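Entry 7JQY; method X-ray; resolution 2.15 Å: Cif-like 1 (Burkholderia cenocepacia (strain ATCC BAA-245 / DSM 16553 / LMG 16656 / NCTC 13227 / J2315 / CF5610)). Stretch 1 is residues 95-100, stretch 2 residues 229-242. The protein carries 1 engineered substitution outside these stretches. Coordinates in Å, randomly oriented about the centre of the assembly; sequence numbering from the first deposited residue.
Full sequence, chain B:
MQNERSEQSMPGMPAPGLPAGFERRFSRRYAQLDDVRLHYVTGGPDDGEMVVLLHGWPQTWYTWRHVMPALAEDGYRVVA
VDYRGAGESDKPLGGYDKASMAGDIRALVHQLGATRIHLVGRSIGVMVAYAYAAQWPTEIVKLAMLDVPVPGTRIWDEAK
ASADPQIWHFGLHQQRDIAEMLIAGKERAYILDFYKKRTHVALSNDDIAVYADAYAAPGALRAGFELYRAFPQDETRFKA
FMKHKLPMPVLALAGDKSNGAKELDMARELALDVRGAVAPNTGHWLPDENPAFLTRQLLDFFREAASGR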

# COMPACT_ATOMS: atom_id res chain seq x y z
N GLY B 95 15.11 -1.54 30.22
CA GLY B 95 15.43 -2.78 30.89
C GLY B 95 15.91 -3.87 29.96
O GLY B 95 15.79 -5.06 30.28
N TYR B 96 16.49 -3.50 28.81
CA TYR B 96 16.90 -4.47 27.81
C TYR B 96 18.40 -4.79 27.85
O TYR B 96 18.88 -5.51 26.98
CB TYR B 96 16.48 -4.00 26.41
CG TYR B 96 14.98 -3.96 26.25
CD1 TYR B 96 14.30 -2.75 26.16
CD2 TYR B 96 14.23 -5.14 26.25
CE1 TYR B 96 12.93 -2.71 26.03
CE2 TYR B 96 12.87 -5.11 26.13
CZ TYR B 96 12.22 -3.90 26.03
OH TYR B 96 10.85 -3.87 25.91
N ASP B 97 19.14 -4.25 28.82
CA ASP B 97 20.47 -4.77 29.13
C ASP B 97 20.33 -6.17 29.71
O ASP B 97 19.39 -6.45 30.45
CB ASP B 97 21.20 -3.86 30.10
CG ASP B 97 20.45 -3.70 31.41
OD1 ASP B 97 19.46 -2.93 31.42
OD2 ASP B 97 20.82 -4.36 32.40
N LYS B 98 21.28 -7.04 29.38
CA LYS B 98 21.09 -8.46 29.69
C LYS B 98 21.13 -8.74 31.19
O LYS B 98 20.43 -9.65 31.66
CB LYS B 98 22.15 -9.29 28.95
CG LYS B 98 22.18 -9.02 27.45
CD LYS B 98 20.76 -8.99 26.87
CE LYS B 98 20.70 -8.28 25.53
NZ LYS B 98 20.98 -6.82 25.59
N ALA B 99 21.92 -7.97 31.95
CA ALA B 99 21.96 -8.19 33.40
C ALA B 99 20.60 -7.93 34.03
O ALA B 99 20.15 -8.69 34.90
CB ALA B 99 23.03 -7.31 34.04
N SER B 100 19.93 -6.86 33.62
CA SER B 100 18.61 -6.58 34.17
C SER B 100 17.59 -7.60 33.70
O SER B 100 16.69 -7.98 34.47
CB SER B 100 18.17 -5.17 33.78
OG SER B 100 18.89 -4.21 34.53
N ARG B 229 20.69 -2.59 20.90
CA ARG B 229 21.13 -1.24 21.23
C ARG B 229 21.76 -1.19 22.61
O ARG B 229 22.48 -0.23 22.91
CB ARG B 229 19.95 -0.28 21.12
CG ARG B 229 19.55 -0.03 19.69
CD ARG B 229 18.06 0.25 19.56
NE ARG B 229 17.63 0.06 18.18
CZ ARG B 229 16.38 0.22 17.75
NH1 ARG B 229 15.42 0.58 18.60
NH2 ARG B 229 16.10 0.01 16.47
N ALA B 230 21.54 -2.20 23.43
CA ALA B 230 22.15 -2.32 24.75
C ALA B 230 23.50 -3.05 24.73
O ALA B 230 24.10 -3.23 25.79
CB ALA B 230 21.21 -3.05 25.71
N PHE B 231 23.97 -3.52 23.56
CA PHE B 231 25.24 -4.27 23.52
C PHE B 231 26.41 -3.52 24.16
O PHE B 231 27.15 -4.15 24.94
CB PHE B 231 25.58 -4.67 22.08
CG PHE B 231 24.88 -5.91 21.60
CD1 PHE B 231 24.14 -6.69 22.48
CD2 PHE B 231 24.92 -6.27 20.27
CE1 PHE B 231 23.48 -7.83 22.03
CE2 PHE B 231 24.27 -7.41 19.81
CZ PHE B 231 23.55 -8.19 20.69
N PRO B 232 26.65 -2.23 23.90
CA PRO B 232 27.80 -1.58 24.57
C PRO B 232 27.74 -1.67 26.09
O PRO B 232 28.75 -1.99 26.73
CB PRO B 232 27.72 -0.12 24.09
CG PRO B 232 26.74 -0.08 22.99
CD PRO B 232 26.13 -1.42 22.78
N GLN B 233 26.56 -1.45 26.67
CA GLN B 233 26.40 -1.58 28.11
C GLN B 233 26.65 -3.01 28.56
O GLN B 233 27.22 -3.25 29.64
CB GLN B 233 24.99 -1.12 28.50
CG GLN B 233 24.62 -1.33 29.95
CD GLN B 233 23.22 -0.80 30.27
OE1 GLN B 233 22.50 -0.28 29.40
NE2 GLN B 233 22.83 -0.93 31.53
N ASP B 234 26.21 -3.99 27.76
CA ASP B 234 26.45 -5.39 28.07
C ASP B 234 27.94 -5.72 28.03
O ASP B 234 28.42 -6.55 28.82
CB ASP B 234 25.68 -6.28 27.09
CG ASP B 234 24.15 -6.15 27.23
OD1 ASP B 234 23.65 -6.17 28.37
OD2 ASP B 234 23.46 -6.02 26.19
N GLU B 235 28.68 -5.13 27.09
CA GLU B 235 30.12 -5.41 27.00
C GLU B 235 30.84 -4.96 28.26
O GLU B 235 31.57 -5.74 28.88
CB GLU B 235 30.70 -4.74 25.76
CG GLU B 235 30.33 -5.47 24.48
CD GLU B 235 30.63 -4.66 23.24
OE1 GLU B 235 30.84 -3.43 23.36
OE2 GLU B 235 30.67 -5.26 22.14
N THR B 236 30.59 -3.72 28.68
CA THR B 236 31.17 -3.22 29.92
C THR B 236 30.76 -4.08 31.11
O THR B 236 31.61 -4.46 31.93
CB THR B 236 30.71 -1.77 30.15
OG1 THR B 236 30.82 -1.03 28.94
CG2 THR B 236 31.53 -1.10 31.24
N ARG B 237 29.48 -4.42 31.21
CA ARG B 237 29.01 -5.16 32.37
C ARG B 237 29.56 -6.58 32.39
O ARG B 237 29.99 -7.08 33.44
CB ARG B 237 27.48 -5.15 32.42
CG ARG B 237 26.91 -5.77 33.67
CD ARG B 237 27.08 -4.86 34.86
NE ARG B 237 26.52 -5.44 36.07
CZ ARG B 237 25.31 -5.16 36.54
NH1 ARG B 237 24.54 -4.30 35.89
NH2 ARG B 237 24.87 -5.73 37.65
N PHE B 238 29.61 -7.23 31.22
CA PHE B 238 30.03 -8.63 31.17
C PHE B 238 31.53 -8.79 31.41
O PHE B 238 31.96 -9.76 32.04
CB PHE B 238 29.67 -9.24 29.81
CG PHE B 238 28.27 -9.75 29.74
CD1 PHE B 238 27.26 -9.15 30.48
CD2 PHE B 238 27.96 -10.84 28.95
CE1 PHE B 238 25.97 -9.62 30.42
CE2 PHE B 238 26.68 -11.33 28.88
CZ PHE B 238 25.67 -10.71 29.62
N LYS B 239 32.33 -7.84 30.93
CA LYS B 239 33.77 -7.87 31.16
C LYS B 239 34.07 -7.87 32.65
O LYS B 239 35.02 -8.51 33.11
CB LYS B 239 34.41 -6.65 30.49
CG LYS B 239 34.39 -6.67 28.97
CD LYS B 239 34.71 -5.30 28.35
CE LYS B 239 35.71 -5.29 27.21
NZ LYS B 239 35.28 -4.20 26.26
N ALA B 240 33.28 -7.12 33.42
CA ALA B 240 33.37 -7.15 34.87
C ALA B 240 32.92 -8.50 35.43
O ALA B 240 33.52 -9.01 36.38
CB ALA B 240 32.54 -6.01 35.47
N PHE B 241 31.88 -9.10 34.84
CA PHE B 241 31.41 -10.39 35.31
C PHE B 241 32.48 -11.48 35.17
O PHE B 241 32.54 -12.40 36.00
CB PHE B 241 30.16 -10.82 34.53
CG PHE B 241 28.87 -10.13 34.95
CD1 PHE B 241 28.74 -9.55 36.21
CD2 PHE B 241 27.79 -10.08 34.07
CE1 PHE B 241 27.55 -8.93 36.58
CE2 PHE B 241 26.60 -9.46 34.43
CZ PHE B 241 26.48 -8.88 35.69
N MET B 242 33.35 -11.37 34.17
CA MET B 242 34.29 -12.44 33.88
C MET B 242 35.56 -12.39 34.72
O MET B 242 36.52 -13.10 34.43
CB MET B 242 34.69 -12.40 32.41
CG MET B 242 33.78 -13.19 31.50
SD MET B 242 34.30 -12.94 29.81
CE MET B 242 34.16 -11.16 29.72
O HOH W 1 23.87 -3.55 33.25
O HOH W 2 24.13 -6.50 30.98

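A single carboxylate, that of Asp234, binds one residue of the other stretch at two points. Its OD1 accepts from the backbone, Lys98 N to Asp234 OD1 at 2.7 Å with an N-H...acceptor angle of 172°, nearly linear; its OD2 takes the side chain, Lys98 NZ to Asp234 OD2 at 2.7 Å, a hydrogen bond within a salt bridge. With chi1, chi2 and chi4 m and chi3 t, the Lys98 side chain is folded, and Lys98 NZ also donates to Tyr96 O at 2.8 Å. Ala230 O lies 2.9 Å from Asp234 OD2, but both are acceptors and form no bond with each other.

Lys98 opens a helix, so its N, like those of Ala99 and Ser100, lacks an acceptor from a preceding turn. Each finds a different one. Asp234 takes the first; water 2 accepts from Ala99 N at 2.8 Å and donates to Asp234 OD1 at 2.7 Å; Asp97, the N-cap, takes the third, Ser100 N to Asp97 OD2 at 2.9 Å and 148°. Ser100 OG donates to that same Asp97 OD2, also at 2.9 Å. Water 1 donates to Asp97 OD2 at 3.3 Å and accepts weakly from Gln233 NE2 and Arg237 NH1, extending the cap to the second helix.

Van der Waals contacts complete the interface. The nearest CA atoms across the stretches are those of Asp97 and Ala230, 5.3 Å apart, and Ala230 CB sits 3.6 Å from Tyr96 O. Further along, Ala99 CB lies over one face of the Arg237 guanidinium, 3.8 Å from Arg237 NH1, and meets the edge of the Phe241 ring at 4.1 Å from Phe241 CZ. Lys98 CB approaches Phe238 CZ obliquely at 3.9 Å.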